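Local coordinates for protein endo-1,4-beta-xylanase 1 (Hypocrea jecorina, PDB 1XYN) that hydrolyses internal 1,4-beta-glycosidic bonds in the main chain of xylan, a plant cell-wall hemicellulose, yielding various xylooligosaccharides and xylose, at residues A1-D6 with V38-G43; Y5-Q10 with M156-V161; T22-N27 with A172-S177. All blocks are in the same frame, centred on the assembly; numbering follows the deposited sequence.

Contacts 1 and 2 have centres about 7 Å apart and belong to one sheet, in which strand 34-40 pairs with strand 5-10 and with strand 155-166; they share Tyr5 and Asp6. Contact 3 joins strands 23-30 and 168-177 in the second sheet, its centre about 13 Å from that of each of the others. Along the chain the segments come as 1-6 and 5-10, 22-27, 38-43, 156-161 and 172-177, so contact 3 interleaves with the other two, and both sheets combine strands from near the two ends of the chain. Val38, Trp40 and Val161 pack on Val176, and Val161 also meets Phe24, which presses the two sheets together in the glycosyl hydrolase family 11 fold.

Contact 1 (A1-D6 with V38-G43); sequences ASINYD and VGWTTG
Ala1 rests its CB against the pyrrole part of the Trp40 indole, 3.3 Å from NE1. The carbonyl of Ser2 comes to the same part of the indole, with Ser2 O 3.2 Å from Trp40 CD1. Ile3 then reaches in two directions. Its CD1 meets the benzene part of the indole, 3.5 Å from Trp40 CZ2, while CG2, set anti to the backbone N, packs at 3.5 Å on Val38 CB.

At Asn4 the chain takes hold of Gly39. Asn4 N bonds to Gly39 O at 3.0 Å, and Tyr5 N adds a weak bond to the same oxygen, which also has the CA-H of Ile3 near it. Two residues thus face one, which makes a classic beta bulge. The side chain of Asn4 reaches the turn just past strand 34-40: CG stands between its own N and carbonyl carbon (chi1 71°), and OD1 accepts the N-H of Thr41 at 3.0 Å, with the donor tilted 34° from the carbonyl plane. Tyr5 O in turn accepts Gly39 N at 2.9 Å, and Tyr5 CB lies against the Trp40 carbonyl carbon. Asp6, opposite Val38 in a non-hydrogen-bonded antiparallel pair, sends OD1 to the hydroxyl of Tyr17.

Beyond the pair, strand 34-40 continues the sheet through backbone bonds of Val38 and Trp40 to Val161 and Gln159 on strand 155-166. Val176 of strand 168-177, in the other sheet, packs on Ile3, Val38 and Trp40.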
loop_
_atom_site.group_PDB
_atom_site.type_symbol
_atom_site.label_atom_id
_atom_site.label_comp_id
_atom_site.label_asym_id
_atom_site.label_seq_id
_atom_site.Cartn_x
_atom_site.Cartn_y
_atom_site.Cartn_z
ATOM N N ALA A 1 15.677 15.485 -23.233
ATOM C CA ALA A 1 15.469 14.209 -23.973
ATOM C C ALA A 1 14.197 14.313 -24.804
ATOM O O ALA A 1 14.254 14.510 -26.018
ATOM C CB ALA A 1 15.387 13.028 -23.012
ATOM N N SER A 2 13.063 14.193 -24.126
ATOM C CA SER A 2 11.714 14.254 -24.696
ATOM C C SER A 2 10.907 13.338 -23.806
ATOM O O SER A 2 11.251 12.159 -23.642
ATOM C CB SER A 2 11.624 13.779 -26.165
ATOM O OG SER A 2 11.623 12.371 -26.300
ATOM N N ILE A 3 9.876 13.899 -23.182
ATOM C CA ILE A 3 9.027 13.127 -22.291
ATOM C C ILE A 3 8.422 11.983 -23.085
ATOM O O ILE A 3 7.875 12.195 -24.169
ATOM C CB ILE A 3 7.892 13.982 -21.697
ATOM C CG1 ILE A 3 8.417 15.346 -21.232
ATOM C CG2 ILE A 3 7.246 13.251 -20.552
ATOM C CD1 ILE A 3 9.575 15.286 -20.260
ATOM N N ASN A 4 8.593 10.764 -22.581
ATOM C CA ASN A 4 8.049 9.585 -23.234
ATOM C C ASN A 4 7.375 8.679 -22.214
ATOM O O ASN A 4 7.112 7.507 -22.495
ATOM C CB ASN A 4 9.141 8.827 -23.998
ATOM C CG ASN A 4 10.138 8.131 -23.081
ATOM O OD1 ASN A 4 10.547 8.668 -22.056
ATOM N ND2 ASN A 4 10.536 6.926 -23.459
ATOM N N TYR A 5 7.132 9.215 -21.017
ATOM C CA TYR A 5 6.468 8.449 -19.967
ATOM C C TYR A 5 5.520 9.304 -19.144
ATOM O O TYR A 5 5.852 10.415 -18.731
ATOM C CB TYR A 5 7.462 7.752 -19.041
ATOM C CG TYR A 5 6.794 6.747 -18.135
ATOM C CD1 TYR A 5 6.427 5.493 -18.619
ATOM C CD2 TYR A 5 6.498 7.054 -16.806
ATOM C CE1 TYR A 5 5.778 4.563 -17.805
ATOM C CE2 TYR A 5 5.844 6.134 -15.981
ATOM C CZ TYR A 5 5.489 4.890 -16.490
ATOM O OH TYR A 5 4.846 3.968 -15.696
ATOM N N ASP A 6 4.331 8.764 -18.918
ATOM C CA ASP A 6 3.300 9.442 -18.153
ATOM C C ASP A 6 2.949 8.615 -16.919
ATOM O O ASP A 6 2.417 7.502 -17.014
ATOM C CB ASP A 6 2.066 9.679 -19.036
ATOM C CG ASP A 6 0.853 10.171 -18.252
ATOM O OD1 ASP A 6 1.019 10.744 -17.156
ATOM O OD2 ASP A 6 -0.281 9.984 -18.743
ATOM N N VAL A 38 5.175 13.430 -15.307
ATOM C CA VAL A 38 5.716 13.013 -16.599
ATOM C C VAL A 38 7.236 12.917 -16.578
ATOM O O VAL A 38 7.900 13.570 -15.779
ATOM C CB VAL A 38 5.262 13.967 -17.742
ATOM C CG1 VAL A 38 3.739 14.017 -17.806
ATOM C CG2 VAL A 38 5.845 15.359 -17.555
ATOM N N GLY A 39 7.787 12.110 -17.468
ATOM C CA GLY A 39 9.224 11.955 -17.511
ATOM C C GLY A 39 9.732 10.995 -18.568
ATOM O O GLY A 39 9.341 11.088 -19.734
ATOM N N TRP A 40 10.548 10.028 -18.154
ATOM C CA TRP A 40 11.149 9.098 -19.100
ATOM C C TRP A 40 11.041 7.627 -18.722
ATOM O O TRP A 40 11.059 7.267 -17.548
ATOM C CB TRP A 40 12.617 9.499 -19.326
ATOM C CG TRP A 40 12.768 10.963 -19.695
ATOM C CD1 TRP A 40 12.875 11.482 -20.955
ATOM C CD2 TRP A 40 12.739 12.093 -18.798
ATOM N NE1 TRP A 40 12.902 12.860 -20.898
ATOM C CE2 TRP A 40 12.818 13.259 -19.591
ATOM C CE3 TRP A 40 12.644 12.229 -17.405
ATOM C CZ2 TRP A 40 12.805 14.546 -19.033
ATOM C CZ3 TRP A 40 12.630 13.505 -16.856
ATOM C CH2 TRP A 40 12.710 14.648 -17.669
ATOM N N THR A 41 10.929 6.785 -19.741
ATOM C CA THR A 41 10.810 5.339 -19.571
ATOM C C THR A 41 12.040 4.702 -18.900
ATOM O O THR A 41 11.933 3.676 -18.216
ATOM C CB THR A 41 10.511 4.668 -20.943
ATOM O OG1 THR A 41 9.166 4.977 -21.339
ATOM C CG2 THR A 41 10.681 3.150 -20.884
ATOM N N THR A 42 13.206 5.296 -19.125
ATOM C CA THR A 42 14.454 4.818 -18.539
ATOM C C THR A 42 15.214 6.056 -18.074
ATOM O O THR A 42 15.612 6.893 -18.886
ATOM C CB THR A 42 15.309 4.036 -19.562
ATOM O OG1 THR A 42 15.341 4.752 -20.800
ATOM C CG2 THR A 42 14.747 2.646 -19.811
ATOM N N GLY A 43 15.368 6.191 -16.762
ATOM C CA GLY A 43 16.051 7.339 -16.197
ATOM C C GLY A 43 17.535 7.398 -16.487
ATOM O O GLY A 43 18.166 6.377 -16.768
#

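Contact 2 (Y5-Q10 with M156-V161); sequences YDQNYQ and MNYQVV
Tyr5 and Tyr158 lay their rings over one another in an offset stack, on the curved sheet of the beta-jelly roll that family 11 xylanases share. Strands 5-10 and 155-166 are not neighbours in this sheet, since strand 34-40 runs between them. The axes of segments 5-10 and 156-161 pass 7.8 Å apart at 75°, so what joins them is the side chains pointing out of one face: Tyr5, Gln7, Tyr158 and Val160.

The two phenol rings have centroids 4.7 Å apart and planes inclined by 22°. The overlap is displaced. Tyr5 CE2 sits over the face of the Tyr158 ring, 3.7 Å from CD1, while the face of Tyr5 in turn receives Tyr158 CB in a CH-pi contact. With CG anti to the backbone N (chi1 -169°), the Tyr5 ring starts out from its strand toward Tyr158 and Val160. The ring is also met at its rim, where Val160 CG1 lies near its plane, 3.6 Å from Tyr5 CD2. Val160 sets its other methyl against Gln7, with CG2 3.9 Å from Gln7 CB, the two side chains crossing at about a right angle. The amide of Gln7 lies almost parallel to the Tyr158 ring, near its hydroxyl end.

Tyr158 probably binds substrate, as its counterparts in related enzymes do, and it touches Tyr66, which probably does likewise. An alanine in place of Tyr158 would keep CB over Tyr5 but would probably leave CE2 and the hydroxyl end of Tyr5 without their stacking partner, and that ring more free to turn. At the root of Tyr158, its backbone N is held by the preceding side chain, with Asn157 OD1 accepting from Tyr158 N at 2.7 Å.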
loop_
_atom_site.group_PDB
_atom_site.type_symbol
_atom_site.label_atom_id
_atom_site.label_comp_id
_atom_site.label_asym_id
_atom_site.label_seq_id
_atom_site.Cartn_x
_atom_site.Cartn_y
_atom_site.Cartn_z
ATOM N N TYR A 5 7.132 9.215 -21.017
ATOM C CA TYR A 5 6.468 8.449 -19.967
ATOM C C TYR A 5 5.520 9.304 -19.144
ATOM O O TYR A 5 5.852 10.415 -18.731
ATOM C CB TYR A 5 7.462 7.752 -19.041
ATOM C CG TYR A 5 6.794 6.747 -18.135
ATOM C CD1 TYR A 5 6.427 5.493 -18.619
ATOM C CD2 TYR A 5 6.498 7.054 -16.806
ATOM C CE1 TYR A 5 5.778 4.563 -17.805
ATOM C CE2 TYR A 5 5.844 6.134 -15.981
ATOM C CZ TYR A 5 5.489 4.890 -16.490
ATOM O OH TYR A 5 4.846 3.968 -15.696
ATOM N N ASP A 6 4.331 8.764 -18.918
ATOM C CA ASP A 6 3.300 9.442 -18.153
ATOM C C ASP A 6 2.949 8.615 -16.919
ATOM O O ASP A 6 2.417 7.502 -17.014
ATOM C CB ASP A 6 2.066 9.679 -19.036
ATOM C CG ASP A 6 0.853 10.171 -18.252
ATOM O OD1 ASP A 6 1.019 10.744 -17.156
ATOM O OD2 ASP A 6 -0.281 9.984 -18.743
ATOM N N GLN A 7 3.304 9.157 -15.761
ATOM C CA GLN A 7 3.029 8.520 -14.487
ATOM C C GLN A 7 1.614 8.903 -14.102
ATOM O O GLN A 7 1.325 10.079 -13.882
ATOM C CB GLN A 7 4.030 9.014 -13.435
ATOM C CG GLN A 7 3.737 8.584 -11.999
ATOM C CD GLN A 7 3.546 7.082 -11.840
ATOM O OE1 GLN A 7 2.861 6.636 -10.919
ATOM N NE2 GLN A 7 4.149 6.299 -12.730
ATOM N N ASN A 8 0.720 7.923 -14.077
ATOM C CA ASN A 8 -0.663 8.189 -13.706
ATOM C C ASN A 8 -1.205 7.132 -12.753
ATOM O O ASN A 8 -1.794 6.131 -13.170
ATOM C CB ASN A 8 -1.549 8.296 -14.941
ATOM C CG ASN A 8 -2.944 8.788 -14.609
ATOM O OD1 ASN A 8 -3.268 9.052 -13.445
ATOM N ND2 ASN A 8 -3.773 8.936 -15.635
ATOM N N TYR A 9 -1.019 7.387 -11.461
ATOM C CA TYR A 9 -1.462 6.481 -10.417
ATOM C C TYR A 9 -2.400 7.224 -9.481
ATOM O O TYR A 9 -2.138 8.359 -9.104
ATOM C CB TYR A 9 -0.244 5.952 -9.648
ATOM C CG TYR A 9 -0.563 5.047 -8.486
ATOM C CD1 TYR A 9 -0.737 3.679 -8.674
ATOM C CD2 TYR A 9 -0.677 5.557 -7.192
ATOM C CE1 TYR A 9 -1.016 2.834 -7.603
ATOM C CE2 TYR A 9 -0.958 4.724 -6.112
ATOM C CZ TYR A 9 -1.126 3.364 -6.326
ATOM O OH TYR A 9 -1.415 2.536 -5.266
ATOM N N GLN A 10 -3.512 6.590 -9.137
ATOM C CA GLN A 10 -4.494 7.183 -8.235
ATOM C C GLN A 10 -5.454 6.116 -7.739
ATOM O O GLN A 10 -5.780 5.188 -8.471
ATOM C CB GLN A 10 -5.227 8.365 -8.889
ATOM C CG GLN A 10 -5.549 8.202 -10.360
ATOM C CD GLN A 10 -6.187 9.456 -10.943
ATOM O OE1 GLN A 10 -7.290 9.842 -10.553
ATOM N NE2 GLN A 10 -5.497 10.095 -11.881
ATOM N N MET A 156 18.334 1.226 -13.987
ATOM C CA MET A 156 17.381 2.326 -14.029
ATOM C C MET A 156 16.094 1.979 -14.770
ATOM O O MET A 156 16.122 1.445 -15.883
ATOM C CB MET A 156 18.005 3.552 -14.705
ATOM C CG MET A 156 19.044 4.272 -13.870
ATOM S SD MET A 156 18.319 5.142 -12.494
ATOM C CE MET A 156 18.495 6.799 -13.056
ATOM N N ASN A 157 14.966 2.271 -14.128
ATOM C CA ASN A 157 13.664 2.059 -14.732
ATOM C C ASN A 157 13.109 3.464 -14.976
ATOM O O ASN A 157 13.893 4.378 -15.195
ATOM C CB ASN A 157 12.753 1.235 -13.835
ATOM C CG ASN A 157 11.580 0.652 -14.599
ATOM O OD1 ASN A 157 10.525 1.280 -14.728
ATOM N ND2 ASN A 157 11.771 -0.543 -15.141
ATOM N N TYR A 158 11.795 3.674 -14.889
ATOM C CA TYR A 158 11.274 5.008 -15.162
ATOM C C TYR A 158 11.675 6.090 -14.157
ATOM O O TYR A 158 12.010 5.803 -13.003
ATOM C CB TYR A 158 9.763 4.982 -15.428
ATOM C CG TYR A 158 8.863 4.781 -14.227
ATOM C CD1 TYR A 158 8.509 5.861 -13.412
ATOM C CD2 TYR A 158 8.300 3.530 -13.953
ATOM C CE1 TYR A 158 7.617 5.705 -12.361
ATOM C CE2 TYR A 158 7.401 3.365 -12.907
ATOM C CZ TYR A 158 7.063 4.456 -12.111
ATOM O OH TYR A 158 6.179 4.304 -11.057
ATOM N N GLN A 159 11.659 7.337 -14.620
ATOM C CA GLN A 159 12.054 8.475 -13.804
ATOM C C GLN A 159 11.205 9.665 -14.212
ATOM O O GLN A 159 11.315 10.160 -15.328
ATOM C CB GLN A 159 13.538 8.757 -14.048
ATOM C CG GLN A 159 14.137 9.925 -13.303
ATOM C CD GLN A 159 15.603 10.130 -13.677
ATOM O OE1 GLN A 159 15.923 10.891 -14.592
ATOM N NE2 GLN A 159 16.492 9.427 -12.990
ATOM N N VAL A 160 10.353 10.123 -13.301
ATOM C CA VAL A 160 9.465 11.241 -13.585
ATOM C C VAL A 160 9.550 12.322 -12.525
ATOM O O VAL A 160 10.242 12.172 -11.534
ATOM C CB VAL A 160 7.970 10.770 -13.646
ATOM C CG1 VAL A 160 7.734 9.823 -14.828
ATOM C CG2 VAL A 160 7.574 10.091 -12.342
ATOM N N VAL A 161 8.907 13.448 -12.810
ATOM C CA VAL A 161 8.789 14.559 -11.882
ATOM C C VAL A 161 7.328 14.358 -11.495
ATOM O O VAL A 161 6.447 14.453 -12.345
ATOM C CB VAL A 161 8.947 15.907 -12.587
ATOM C CG1 VAL A 161 8.543 17.042 -11.655
ATOM C CG2 VAL A 161 10.377 16.084 -13.041
#

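Contact 3 (T22-N27 with A172-S177); sequences TGFSVN and ASQSVS
Ala172 O accepts Val26 N at 2.8 Å and also has the CA-H of Ser25 in a CA-H...O contact. The exchange is mutual, since Val26 O accepts Ala172 N, also at 2.8 Å. Two residues along, Phe24 and Gln174 form the next hydrogen-bonded pair, with each N bonded to the other residue's O at 3.0 Å. Val176 N then reaches back to Thr22 O.

Beyond Phe24 and Gln174, Gly23 faces Ser175 in a non-hydrogen-bonded pair. Gly23 CA lies 3.2 Å from Gln174 O, and a CB here would run straight into that oxygen.

Strands 23-30 and 168-177 run antiparallel, segments 23-27 and 172-177 being 173° apart in direction, in the five-stranded sheet of the jelly roll, with strand 14-19 beyond the first and strand 48-56 beyond the second. On the side turned to the other sheet stand Phe24, Val26, Ala172 and Gln174. Phe24 CG is placed between its backbone N and carbonyl carbon (chi1 68°), and its ring lies beside Gln174, with CE1 3.8 Å from Gln174 CB. Val176 CG2 comes to the rim of the same ring, near its plane, 4.0 Å from Phe24 CE1. Val163 and Val38 also touch Phe24. The chain of Gln174 bends at chi2, and its amide turns away from strand 23-30, NE2 donating to the carbonyl of Ser53. Ser25 and Ser173 point out on the other face, their OG atoms 3.8 Å apart.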
loop_
_atom_site.group_PDB
_atom_site.type_symbol
_atom_site.label_atom_id
_atom_site.label_comp_id
_atom_site.label_asym_id
_atom_site.label_seq_id
_atom_site.Cartn_x
_atom_site.Cartn_y
_atom_site.Cartn_z
ATOM N N THR A 22 5.164 19.057 -22.550
ATOM C CA THR A 22 6.208 19.735 -21.792
ATOM C C THR A 22 5.966 19.773 -20.289
ATOM O O THR A 22 6.617 20.534 -19.575
ATOM C CB THR A 22 6.369 21.190 -22.262
ATOM O OG1 THR A 22 5.135 21.896 -22.061
ATOM C CG2 THR A 22 6.743 21.237 -23.726
ATOM N N GLY A 23 4.999 19.000 -19.813
ATOM C CA GLY A 23 4.722 18.994 -18.392
ATOM C C GLY A 23 3.398 18.375 -18.021
ATOM O O GLY A 23 2.919 17.439 -18.672
ATOM N N PHE A 24 2.815 18.883 -16.944
ATOM C CA PHE A 24 1.542 18.376 -16.464
ATOM C C PHE A 24 0.870 19.349 -15.517
ATOM O O PHE A 24 1.490 20.288 -14.997
ATOM C CB PHE A 24 1.715 17.013 -15.776
ATOM C CG PHE A 24 2.474 17.077 -14.482
ATOM C CD1 PHE A 24 3.868 17.097 -14.477
ATOM C CD2 PHE A 24 1.796 17.137 -13.269
ATOM C CE1 PHE A 24 4.577 17.181 -13.285
ATOM C CE2 PHE A 24 2.496 17.221 -12.070
ATOM C CZ PHE A 24 3.889 17.244 -12.078
ATOM N N SER A 25 -0.400 19.064 -15.259
ATOM C CA SER A 25 -1.229 19.874 -14.395
ATOM C C SER A 25 -2.060 18.921 -13.557
ATOM O O SER A 25 -2.387 17.822 -14.003
ATOM C CB SER A 25 -2.131 20.751 -15.266
ATOM O OG SER A 25 -2.951 21.601 -14.495
ATOM N N VAL A 26 -2.315 19.303 -12.309
ATOM C CA VAL A 26 -3.128 18.498 -11.404
ATOM C C VAL A 26 -3.858 19.349 -10.395
ATOM O O VAL A 26 -3.336 20.351 -9.920
ATOM C CB VAL A 26 -2.333 17.437 -10.602
ATOM C CG1 VAL A 26 -2.680 16.056 -11.094
ATOM C CG2 VAL A 26 -0.835 17.700 -10.656
ATOM N N ASN A 27 -5.108 18.977 -10.156
ATOM C CA ASN A 27 -5.982 19.615 -9.181
ATOM C C ASN A 27 -6.507 18.412 -8.434
ATOM O O ASN A 27 -6.888 17.420 -9.057
ATOM C CB ASN A 27 -7.144 20.335 -9.861
ATOM C CG ASN A 27 -6.759 21.702 -10.371
ATOM O OD1 ASN A 27 -6.590 22.634 -9.589
ATOM N ND2 ASN A 27 -6.625 21.833 -11.686
ATOM N N ALA A 172 -1.205 21.919 -8.920
ATOM C CA ALA A 172 0.164 22.050 -9.405
ATOM C C ALA A 172 0.228 22.091 -10.938
ATOM O O ALA A 172 -0.478 21.349 -11.621
ATOM C CB ALA A 172 1.014 20.889 -8.876
ATOM N N SER A 173 1.049 22.997 -11.462
ATOM C CA SER A 173 1.260 23.145 -12.899
ATOM C C SER A 173 2.765 23.185 -13.040
ATOM O O SER A 173 3.404 24.174 -12.677
ATOM C CB SER A 173 0.646 24.446 -13.423
ATOM O OG SER A 173 -0.767 24.436 -13.290
ATOM N N GLN A 174 3.327 22.087 -13.534
ATOM C CA GLN A 174 4.766 21.963 -13.665
ATOM C C GLN A 174 5.272 21.699 -15.077
ATOM O O GLN A 174 4.656 20.965 -15.840
ATOM C CB GLN A 174 5.258 20.841 -12.738
ATOM C CG GLN A 174 5.168 21.159 -11.240
ATOM C CD GLN A 174 6.227 22.156 -10.791
ATOM O OE1 GLN A 174 7.389 22.044 -11.171
ATOM N NE2 GLN A 174 5.830 23.128 -9.980
ATOM N N SER A 175 6.425 22.281 -15.388
ATOM C CA SER A 175 7.096 22.120 -16.676
ATOM C C SER A 175 8.251 21.157 -16.385
ATOM O O SER A 175 9.003 21.372 -15.438
ATOM C CB SER A 175 7.650 23.468 -17.149
ATOM O OG SER A 175 6.668 24.494 -17.049
ATOM N N VAL A 176 8.387 20.113 -17.200
ATOM C CA VAL A 176 9.418 19.082 -17.026
ATOM C C VAL A 176 10.336 18.908 -18.249
ATOM O O VAL A 176 9.865 18.923 -19.382
ATOM C CB VAL A 176 8.739 17.716 -16.737
ATOM C CG1 VAL A 176 9.761 16.602 -16.631
ATOM C CG2 VAL A 176 7.887 17.810 -15.485
ATOM N N SER A 177 11.640 18.735 -18.012
ATOM C CA SER A 177 12.614 18.522 -19.090
ATOM C C SER A 177 14.020 18.158 -18.598
ATOM O O SER A 177 14.315 18.225 -17.405
ATOM C CB SER A 177 12.707 19.743 -20.014
ATOM O OG SER A 177 13.358 20.830 -19.390
#